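PDB 3DDE: TENA/THI-4 protein from Shewanella denitrificans OS217, which is of unknown function but adopts a haem oxygenase-like helical fold and may be an iron-containing redox enzyme. Local coordinates for the interface of chains A and B and the interface of chains A and C. Residues are numbered along the deposited sequence; one frame, centred on the assembly and turned at random. Chains: chain A/B/C, TENA/THI-4 protein, Domain of Unknown Function with a Heme Oxygenase-like Fold.

Contact 1: the interface of chains A and B. Residues chain A 74-75, 78-79; chain B 56-57, 82, 85.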
ATOM      1  N   LEU A  74     -16.952  -1.148   9.099  1.00 50.84           N
ATOM      2  CA  LEU A  74     -16.405  -0.288   8.042  1.00 50.91           C
ATOM      3  C   LEU A  74     -16.815   1.162   8.308  1.00 51.00           C
ATOM      4  O   LEU A  74     -15.987   2.064   8.200  1.00 50.55           O
ATOM      5  CB  LEU A  74     -16.891  -0.716   6.650  1.00 51.28           C
ATOM      6  CG  LEU A  74     -16.443   0.123   5.442  1.00 50.97           C
ATOM      7  CD1 LEU A  74     -14.942  -0.077   5.142  1.00 51.45           C
ATOM      8  CD2 LEU A  74     -17.286  -0.239   4.242  1.00 51.30           C
ATOM      9  N   SER A  75     -18.094   1.387   8.635  1.00 51.12           N
ATOM     10  CA  SER A  75     -18.568   2.745   8.957  1.00 51.42           C
ATOM     11  C   SER A  75     -17.791   3.316  10.135  1.00 51.46           C
ATOM     12  O   SER A  75     -17.375   4.476  10.119  1.00 51.72           O
ATOM     13  CB  SER A  75     -20.053   2.783   9.293  1.00 51.50           C
ATOM     14  OG  SER A  75     -20.841   2.683   8.135  1.00 52.10           O
ATOM     15  N   PHE A  78     -14.208   4.702   9.196  1.00 49.71           N
ATOM     16  CA  PHE A  78     -14.190   5.993   8.513  1.00 49.70           C
ATOM     17  C   PHE A  78     -14.748   7.091   9.393  1.00 49.89           C
ATOM     18  O   PHE A  78     -14.253   8.221   9.376  1.00 49.80           O
ATOM     19  CB  PHE A  78     -14.891   5.945   7.150  1.00 48.71           C
ATOM     20  CG  PHE A  78     -14.274   4.957   6.180  1.00 48.61           C
ATOM     21  CD1 PHE A  78     -12.896   4.781   6.108  1.00 48.49           C
ATOM     22  CD2 PHE A  78     -15.067   4.242   5.308  1.00 48.43           C
ATOM     23  CE1 PHE A  78     -12.344   3.876   5.192  1.00 48.88           C
ATOM     24  CE2 PHE A  78     -14.513   3.350   4.402  1.00 48.01           C
ATOM     25  CZ  PHE A  78     -13.170   3.179   4.335  1.00 47.84           C
ATOM     26  N   HIS A  79     -15.771   6.763  10.176  1.00 50.53           N
ATOM     27  CA  HIS A  79     -16.330   7.738  11.090  1.00 50.85           C
ATOM     28  C   HIS A  79     -15.287   8.208  12.079  1.00 50.43           C
ATOM     29  O   HIS A  79     -15.114   9.412  12.271  1.00 50.07           O
ATOM     30  CB  HIS A  79     -17.510   7.183  11.880  1.00 51.74           C
ATOM     31  CG  HIS A  79     -17.927   8.072  13.014  1.00 51.65           C
ATOM     32  ND1 HIS A  79     -18.485   9.314  12.814  1.00 51.93           N
ATOM     33  CD2 HIS A  79     -17.833   7.911  14.355  1.00 51.80           C
ATOM     34  CE1 HIS A  79     -18.732   9.876  13.984  1.00 52.31           C
ATOM     35  NE2 HIS A  79     -18.340   9.048  14.935  1.00 52.07           N
TER
ATOM     36  N   ALA B  56     -16.037   4.284  -1.119  1.00 51.68           N
ATOM     37  CA  ALA B  56     -15.713   4.750   0.234  1.00 50.69           C
ATOM     38  C   ALA B  56     -14.235   4.502   0.508  1.00 51.19           C
ATOM     39  O   ALA B  56     -13.546   5.335   1.107  1.00 51.11           O
ATOM     40  CB  ALA B  56     -16.540   4.031   1.269  1.00 49.12           C
ATOM     41  N   LYS B  57     -13.760   3.333   0.085  1.00 51.35           N
ATOM     42  CA  LYS B  57     -12.387   2.923   0.310  1.00 51.49           C
ATOM     43  C   LYS B  57     -11.387   3.781  -0.479  1.00 50.83           C
ATOM     44  O   LYS B  57     -10.425   4.281   0.102  1.00 49.70           O
ATOM     45  CB  LYS B  57     -12.210   1.439  -0.026  1.00 52.14           C
ATOM     46  CG  LYS B  57     -13.054   0.512   0.828  1.00 53.13           C
ATOM     47  CD  LYS B  57     -12.861  -0.914   0.395  1.00 54.46           C
ATOM     48  CE  LYS B  57     -13.625  -1.858   1.310  1.00 56.96           C
ATOM     49  NZ  LYS B  57     -13.243  -3.292   1.036  1.00 60.16           N
ATOM     50  N   HIS B  82     -17.025   7.946   4.916  1.00 49.63           N
ATOM     51  CA  HIS B  82     -18.033   7.533   5.872  1.00 50.67           C
ATOM     52  C   HIS B  82     -19.450   7.627   5.274  1.00 51.08           C
ATOM     53  O   HIS B  82     -20.261   6.735   5.469  1.00 52.39           O
ATOM     54  CB  HIS B  82     -17.906   8.356   7.143  1.00 49.77           C
ATOM     55  CG  HIS B  82     -18.968   8.083   8.154  1.00 49.56           C
ATOM     56  ND1 HIS B  82     -19.842   9.054   8.591  1.00 49.28           N
ATOM     57  CD2 HIS B  82     -19.301   6.949   8.812  1.00 49.82           C
ATOM     58  CE1 HIS B  82     -20.649   8.534   9.498  1.00 49.71           C
ATOM     59  NE2 HIS B  82     -20.345   7.257   9.648  1.00 49.52           N
ATOM     60  N   ALA B  85     -19.904   4.722   2.687  1.00 51.54           N
ATOM     61  CA  ALA B  85     -19.835   3.361   3.190  1.00 51.43           C
ATOM     62  C   ALA B  85     -21.202   2.684   3.175  1.00 52.01           C
ATOM     63  O   ALA B  85     -22.170   3.213   3.718  1.00 52.06           O
ATOM     64  CB  ALA B  85     -19.249   3.356   4.593  1.00 50.50           C
TER
HETATM   65  O   HOH W   1     -21.925   4.921   6.532  1.00 53.47           O
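Helix 71-84 of chain A lays its backbone, regular alpha-helix from A:Leu74 to A:His79, against the end of the same helix in chain B, where B:His82 is still helical and B:Ala85 has turned into an extended conformation (psi 126°). B:His82 buries the largest area of the residues here (64 Å²). Its CG stands anti to the backbone N (chi1 175°), which lays the ring along the backbone of A:Ser75 and A:His79. CB of A:His79 sits over one face of this ring, toward its rim and 3.8 Å from the ring centre, in a CH-pi contact. The two histidine side chains run side by side and point the same way, with ND1 of A:His79 4.2 Å from NE2 of B:His82; if both were protonated, their charges would probably repel. CD2 of B:His82 comes to 3.4 Å from the carbonyl O of A:Ser75. A flat, slim ring suits this place because it can lie close to a helix surface. An alanine here would remove the ring that A:His79 CB covers and would probably loosen the packing of the two helices. A:Phe78, its CG anti to the carbonyl carbon (chi1 -60°), is long and flat enough to span from B:His82 to helix 55-65 with apolar carbon at both ends: CB rests 3.7 Å from CA of B:His82, while CE2 at the far rim touches CB of B:Ala56, a small helix residue, at 3.8 Å. The methyl of B:Ala85, just beyond the helix end, lies near CD2 of A:Leu74 and OG of A:Ser75. Polar linkage runs through a water, 3.0 Å from the hydroxyl OG of A:Ser75 and 2.7 Å from the carbonyl O of B:His82, so that a short serine can reach the partner's helix end indirectly. The patch lies on the outer surface of the helical fold, where helix 71-84 meets its counterpart and the start of helix 55-65 of chain B.

Contact 2: the interface of chains A and C. Residues chain A 119-120, 123; chain C 115, 118-119, 122-123.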
ATOM      1  N   ALA A 119       5.046   3.112  13.134  1.00 49.83           N
ATOM      2  CA  ALA A 119       5.203   1.952  12.260  1.00 50.04           C
ATOM      3  C   ALA A 119       4.303   0.793  12.684  1.00 50.22           C
ATOM      4  O   ALA A 119       3.650   0.174  11.848  1.00 50.02           O
ATOM      5  CB  ALA A 119       6.664   1.478  12.239  1.00 49.16           C
ATOM      6  N   TYR A 120       4.289   0.497  13.982  1.00 50.61           N
ATOM      7  CA  TYR A 120       3.507  -0.604  14.545  1.00 50.15           C
ATOM      8  C   TYR A 120       2.023  -0.458  14.277  1.00 50.17           C
ATOM      9  O   TYR A 120       1.382  -1.388  13.804  1.00 51.03           O
ATOM     10  CB  TYR A 120       3.769  -0.768  16.050  1.00 49.67           C
ATOM     11  CG  TYR A 120       2.939  -1.888  16.655  1.00 49.32           C
ATOM     12  CD1 TYR A 120       3.218  -3.210  16.351  1.00 49.08           C
ATOM     13  CD2 TYR A 120       1.846  -1.618  17.483  1.00 48.85           C
ATOM     14  CE1 TYR A 120       2.458  -4.244  16.865  1.00 48.76           C
ATOM     15  CE2 TYR A 120       1.076  -2.641  17.991  1.00 48.80           C
ATOM     16  CZ  TYR A 120       1.397  -3.958  17.677  1.00 49.20           C
ATOM     17  OH  TYR A 120       0.666  -4.993  18.183  1.00 49.25           O
ATOM     18  N   TRP A 123       1.132  -0.958  10.619  1.00 50.91           N
ATOM     19  CA  TRP A 123       1.257  -2.396  10.342  1.00 50.92           C
ATOM     20  C   TRP A 123       0.046  -3.190  10.807  1.00 50.46           C
ATOM     21  O   TRP A 123      -0.496  -4.007  10.046  1.00 51.49           O
ATOM     22  CB  TRP A 123       2.528  -2.933  11.002  1.00 51.21           C
ATOM     23  CG  TRP A 123       2.786  -4.386  10.859  1.00 50.67           C
ATOM     24  CD1 TRP A 123       2.749  -5.313  11.838  1.00 51.08           C
ATOM     25  CD2 TRP A 123       3.126  -5.084   9.656  1.00 50.89           C
ATOM     26  NE1 TRP A 123       3.080  -6.553  11.331  1.00 50.69           N
ATOM     27  CE2 TRP A 123       3.319  -6.429   9.993  1.00 50.47           C
ATOM     28  CE3 TRP A 123       3.325  -4.687   8.327  1.00 51.53           C
ATOM     29  CZ2 TRP A 123       3.650  -7.394   9.047  1.00 51.71           C
ATOM     30  CZ3 TRP A 123       3.680  -5.645   7.390  1.00 51.30           C
ATOM     31  CH2 TRP A 123       3.834  -6.980   7.754  1.00 51.22           C
TER
ATOM     32  N   GLU C 115       7.521  -8.675  16.033  1.00 50.37           N
ATOM     33  CA  GLU C 115       6.448  -8.027  15.297  1.00 50.83           C
ATOM     34  C   GLU C 115       6.763  -6.524  15.153  1.00 50.40           C
ATOM     35  O   GLU C 115       6.511  -5.931  14.092  1.00 49.24           O
ATOM     36  CB  GLU C 115       5.120  -8.193  16.050  1.00 51.91           C
ATOM     37  CG  GLU C 115       3.873  -7.993  15.188  1.00 53.49           C
ATOM     38  CD  GLU C 115       3.723  -9.114  14.184  1.00 54.27           C
ATOM     39  OE1 GLU C 115       3.678 -10.300  14.578  1.00 55.84           O
ATOM     40  OE2 GLU C 115       3.668  -8.824  12.998  1.00 55.76           O
ATOM     41  N   ILE C 118       9.517  -6.016  12.485  1.00 49.69           N
ATOM     42  CA  ILE C 118       8.895  -6.244  11.182  1.00 49.39           C
ATOM     43  C   ILE C 118       8.160  -4.975  10.737  1.00 50.28           C
ATOM     44  O   ILE C 118       8.387  -4.500   9.636  1.00 51.51           O
ATOM     45  CB  ILE C 118       7.936  -7.496  11.220  1.00 49.33           C
ATOM     46  CG1 ILE C 118       8.734  -8.796  11.420  1.00 48.80           C
ATOM     47  CG2 ILE C 118       7.139  -7.624   9.932  1.00 48.40           C
ATOM     48  CD1 ILE C 118       7.898 -10.010  11.902  1.00 48.55           C
ATOM     49  N   ALA C 119       7.310  -4.419  11.606  1.00 49.83           N
ATOM     50  CA  ALA C 119       6.567  -3.197  11.307  1.00 50.04           C
ATOM     51  C   ALA C 119       7.495  -2.040  10.940  1.00 50.22           C
ATOM     52  O   ALA C 119       7.247  -1.327   9.972  1.00 50.02           O
ATOM     53  CB  ALA C 119       5.691  -2.785  12.500  1.00 49.16           C
ATOM     54  N   TYR C 122       9.187  -2.432   7.359  1.00 50.95           N
ATOM     55  CA  TYR C 122       8.250  -2.117   6.245  1.00 51.13           C
ATOM     56  C   TYR C 122       8.004  -0.614   6.174  1.00 50.92           C
ATOM     57  O   TYR C 122       7.985  -0.030   5.097  1.00 51.33           O
ATOM     58  CB  TYR C 122       6.895  -2.837   6.352  1.00 50.70           C
ATOM     59  CG  TYR C 122       6.866  -4.248   5.837  1.00 50.86           C
ATOM     60  CD1 TYR C 122       6.720  -4.503   4.480  1.00 51.61           C
ATOM     61  CD2 TYR C 122       6.948  -5.331   6.695  1.00 50.60           C
ATOM     62  CE1 TYR C 122       6.683  -5.795   3.992  1.00 51.37           C
ATOM     63  CE2 TYR C 122       6.884  -6.615   6.229  1.00 51.01           C
ATOM     64  CZ  TYR C 122       6.756  -6.855   4.872  1.00 51.14           C
ATOM     65  OH  TYR C 122       6.704  -8.139   4.388  1.00 50.51           O
ATOM     66  N   TRP C 123       7.829   0.010   7.325  1.00 50.91           N
ATOM     67  CA  TRP C 123       7.594   1.460   7.380  1.00 50.92           C
ATOM     68  C   TRP C 123       8.728   2.262   6.759  1.00 50.46           C
ATOM     69  O   TRP C 123       8.481   3.162   5.942  1.00 51.49           O
ATOM     70  CB  TRP C 123       7.378   1.886   8.834  1.00 51.21           C
ATOM     71  CG  TRP C 123       7.170   3.333   9.077  1.00 50.67           C
ATOM     72  CD1 TRP C 123       8.013   4.175   9.710  1.00 51.08           C
ATOM     73  CD2 TRP C 123       6.036   4.115   8.688  1.00 50.89           C
ATOM     74  NE1 TRP C 123       7.461   5.439   9.776  1.00 50.69           N
ATOM     75  CE2 TRP C 123       6.245   5.418   9.157  1.00 50.47           C
ATOM     76  CE3 TRP C 123       4.839   3.823   8.020  1.00 51.53           C
ATOM     77  CZ2 TRP C 123       5.332   6.444   8.938  1.00 51.71           C
ATOM     78  CZ3 TRP C 123       3.919   4.842   7.824  1.00 51.30           C
ATOM     79  CH2 TRP C 123       4.173   6.133   8.277  1.00 51.22           C
TER
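In this haem oxygenase-like, all-helical fold, two copies of helix 112-126 pack across a two-fold axis, and A:Trp123 reaches over to chain C as the main side chain of the patch. Its CG is anti to the backbone N (chi1 178°), and chi2 of -112° turns the indole so that one face looks onto C:Ile118 and C:Ala119 while the N-H edge meets C:Glu115. The two side chains cross at about a right angle, yet the indole and carboxylate planes are nearly coplanar. NE1 of A:Trp123 donates to OE2 of C:Glu115 at 2.9 Å, nearly straight (165° at H), and the acceptor lies in the indole plane and uses its anti lone pair. Glutamate suits the place because a bend at chi2 brings its carboxylate acceptor to the indole N-H; the bond would probably fix the rotation of the indole, a role for which tryptophan, with both a broad face and a donor, is well suited. Over the face, toward the rim, CG2 of C:Ile118, the branch anti to its own backbone N, approaches CZ2 of A:Trp123 at 3.6 Å, the branched isoleucine offering a methyl to the indole. The six-membered end of the indole crosses C:Tyr122 obliquely: CZ3 lies above the tyrosine ring, a flat apolar face, toward its rim, and is 3.4 Å from CD2 of C:Tyr122. Nearer the backbone, small residues allow the helices to close up. The methyl CB of C:Ala119 meets CB of A:Trp123 at 3.5 Å, and CA of A:Tyr120 also packs on that methyl at 3.7 Å. By the symmetry, CB of A:Ala119 touches CB of C:Trp123 at 3.5 Å, its CA lying over a face of that indole.

The C-alpha centres of contact 1 and contact 2 lie about 24 Å apart, and they share no residue. Chain A supplies helix 71-84 to contact 1 and helix 112-126 to contact 2, so it presents separate surfaces to chains B and C. Each whole interface is two-fold symmetric, with every pairing repeated when the chains are exchanged. Two different two-fold interfaces on one subunit are what a tetramer with dihedral symmetry would use, which fits the four copies in the deposited assembly, although such a tetramer may not be the form present in the cell.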